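Local coordinates for Non-structural protein 5 (Modoc virus, PDB 2WA2) that probably methylates the cap of viral RNA at guanine N7 and the ribose 2'-O, using S-adenosylmethionine as methyl donor, at residues A164-R169 / K192-Y197. The protein carries 4 engineered substitutions. Numbering follows the deposited sequence.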
loop_
_atom_site.group_PDB
_atom_site.type_symbol
_atom_site.label_atom_id
_atom_site.label_comp_id
_atom_site.label_asym_id
_atom_site.label_seq_id
_atom_site.Cartn_x
_atom_site.Cartn_y
_atom_site.Cartn_z
ATOM N N ALA A 164 16.011 -2.268 -6.785
ATOM C CA ALA A 164 16.318 -3.536 -6.065
ATOM C C ALA A 164 16.144 -3.391 -4.557
ATOM O O ALA A 164 15.702 -4.341 -3.883
ATOM C CB ALA A 164 17.727 -4.058 -6.419
ATOM N N VAL A 165 16.460 -2.205 -4.014
ATOM C CA VAL A 165 16.146 -1.920 -2.610
ATOM C C VAL A 165 14.626 -1.943 -2.380
ATOM O O VAL A 165 14.140 -2.512 -1.399
ATOM C CB VAL A 165 16.730 -0.546 -2.133
ATOM C CG1 VAL A 165 16.235 -0.180 -0.740
ATOM C CG2 VAL A 165 18.255 -0.556 -2.178
ATOM N N GLU A 166 13.885 -1.284 -3.266
ATOM C CA GLU A 166 12.422 -1.284 -3.187
ATOM C C GLU A 166 11.835 -2.701 -3.333
ATOM O O GLU A 166 10.890 -3.042 -2.598
ATOM C CB GLU A 166 11.820 -0.349 -4.232
ATOM C CG GLU A 166 12.156 1.119 -4.013
ATOM C CD GLU A 166 11.492 2.041 -5.030
ATOM O OE1 GLU A 166 11.397 1.645 -6.213
ATOM O OE2 GLU A 166 11.075 3.141 -4.657
ATOM N N ALA A 167 12.342 -3.475 -4.300
ATOM C CA ALA A 167 11.944 -4.925 -4.430
ATOM C C ALA A 167 12.148 -5.697 -3.128
ATOM O O ALA A 167 11.262 -6.421 -2.686
ATOM C CB ALA A 167 12.702 -5.597 -5.572
ATOM N N SER A 168 13.308 -5.527 -2.493
ATOM C CA SER A 168 13.598 -6.275 -1.258
ATOM C C SER A 168 12.635 -5.908 -0.143
ATOM O O SER A 168 12.120 -6.786 0.561
ATOM C CB SER A 168 15.050 -5.995 -0.800
ATOM O OG SER A 168 15.905 -6.732 -1.642
ATOM N N ARG A 169 12.380 -4.608 0.028
ATOM C CA ARG A 169 11.435 -4.178 1.055
ATOM C C ARG A 169 10.019 -4.639 0.754
ATOM O O ARG A 169 9.271 -4.999 1.665
ATOM C CB ARG A 169 11.421 -2.656 1.182
ATOM C CG ARG A 169 12.764 -2.080 1.534
ATOM C CD ARG A 169 12.688 -0.602 1.443
ATOM N NE ARG A 169 13.957 -0.023 1.861
ATOM C CZ ARG A 169 14.236 1.277 1.854
ATOM N NH1 ARG A 169 13.330 2.182 1.474
ATOM N NH2 ARG A 169 15.442 1.669 2.246
ATOM N N LYS A 192 0.007 -2.050 0.458
ATOM C CA LYS A 192 0.915 -1.356 -0.464
ATOM C C LYS A 192 1.979 -2.282 -1.075
ATOM O O LYS A 192 2.639 -3.058 -0.363
ATOM C CB LYS A 192 1.585 -0.169 0.224
ATOM C CG LYS A 192 2.354 0.737 -0.751
ATOM C CD LYS A 192 2.946 1.974 -0.035
ATOM C CE LYS A 192 3.960 2.633 -0.938
ATOM N NZ LYS A 192 4.326 4.007 -0.430
ATOM N N VAL A 193 2.146 -2.179 -2.399
ATOM C CA VAL A 193 3.205 -2.887 -3.111
ATOM C C VAL A 193 4.066 -1.807 -3.760
ATOM O O VAL A 193 3.732 -1.278 -4.809
ATOM C CB VAL A 193 2.651 -3.889 -4.168
ATOM C CG1 VAL A 193 3.785 -4.706 -4.805
ATOM C CG2 VAL A 193 1.612 -4.849 -3.525
ATOM N N LEU A 194 5.164 -1.452 -3.094
ATOM C CA LEU A 194 5.955 -0.285 -3.512
ATOM C C LEU A 194 6.537 -0.472 -4.905
ATOM O O LEU A 194 6.485 0.432 -5.723
ATOM C CB LEU A 194 7.121 -0.098 -2.526
ATOM C CG LEU A 194 8.126 0.994 -2.913
ATOM C CD1 LEU A 194 7.428 2.347 -2.920
ATOM C CD2 LEU A 194 9.302 0.922 -1.903
ATOM N N ASN A 195 7.137 -1.643 -5.138
ATOM C CA ASN A 195 7.703 -1.970 -6.444
ATOM C C ASN A 195 7.030 -3.241 -6.920
ATOM O O ASN A 195 7.470 -4.343 -6.531
ATOM C CB ASN A 195 9.220 -2.208 -6.325
ATOM C CG ASN A 195 9.864 -2.730 -7.616
ATOM O OD1 ASN A 195 9.180 -3.158 -8.554
ATOM N ND2 ASN A 195 11.198 -2.693 -7.669
ATOM N N PRO A 196 5.965 -3.105 -7.734
ATOM C CA PRO A 196 5.223 -4.260 -8.217
ATOM C C PRO A 196 5.741 -4.844 -9.534
ATOM O O PRO A 196 5.214 -5.861 -9.953
ATOM C CB PRO A 196 3.824 -3.677 -8.450
ATOM C CG PRO A 196 4.101 -2.298 -8.938
ATOM C CD PRO A 196 5.337 -1.836 -8.168
ATOM N N TYR A 197 6.735 -4.213 -10.171
ATOM C CA TYR A 197 7.217 -4.700 -11.488
ATOM C C TYR A 197 8.419 -5.632 -11.428
ATOM O O TYR A 197 8.752 -6.285 -12.410
ATOM C CB TYR A 197 7.509 -3.541 -12.441
ATOM C CG TYR A 197 8.444 -2.519 -11.855
ATOM C CD1 TYR A 197 9.826 -2.673 -11.936
ATOM C CD2 TYR A 197 7.939 -1.389 -11.243
ATOM C CE1 TYR A 197 10.678 -1.732 -11.396
ATOM C CE2 TYR A 197 8.769 -0.437 -10.711
ATOM C CZ TYR A 197 10.124 -0.620 -10.775
ATOM O OH TYR A 197 10.935 0.327 -10.212
HETATM O O HOH W 1 9.930 1.463 -8.106
#
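Ala167 and Asn195 mark the closest backbone approach, with CA atoms 5.5 Å apart, where the first turns of helix 163-183 pass the loop that leaves strand 188-193. Helix and strand belong to a beta-alpha-beta unit of the Rossmann-like methyltransferase fold, and the contact illustrates how a crossover helix can pack on the exit of its following strand: between 164-169 and 192-197 the direct contacts are packing, while Asn195 N bonds to Thr170 OG1 further along the helix. Glu166 and Leu194 meet at about a right angle: the aliphatic part of the glutamate lies against one methyl branch, CG to Leu194 CD2 being 3.6 Å. With Glu166 CG anti to its carbonyl carbon (chi1 -65°) and the chain extended beyond, the carboxylate lies beside the leucine branch, where OE2 accepts a hydrogen bond from Asn160 N and OE1 forms a salt bridge with Lys22 NZ, which would help offset the buried charge. A water link from Glu166 OE1 to Tyr197 OH is doubtful, its 2.4 Å to OE1 being too short. Asn195 packs its CB 3.8 Å from Glu166 CB, while its ND2 hydrogen-bonds to Ala163 O. Its OD1 takes Ser198 N and, weakly, Tyr197 N, and sits 3.2 Å above the centre of the Tyr197 ring.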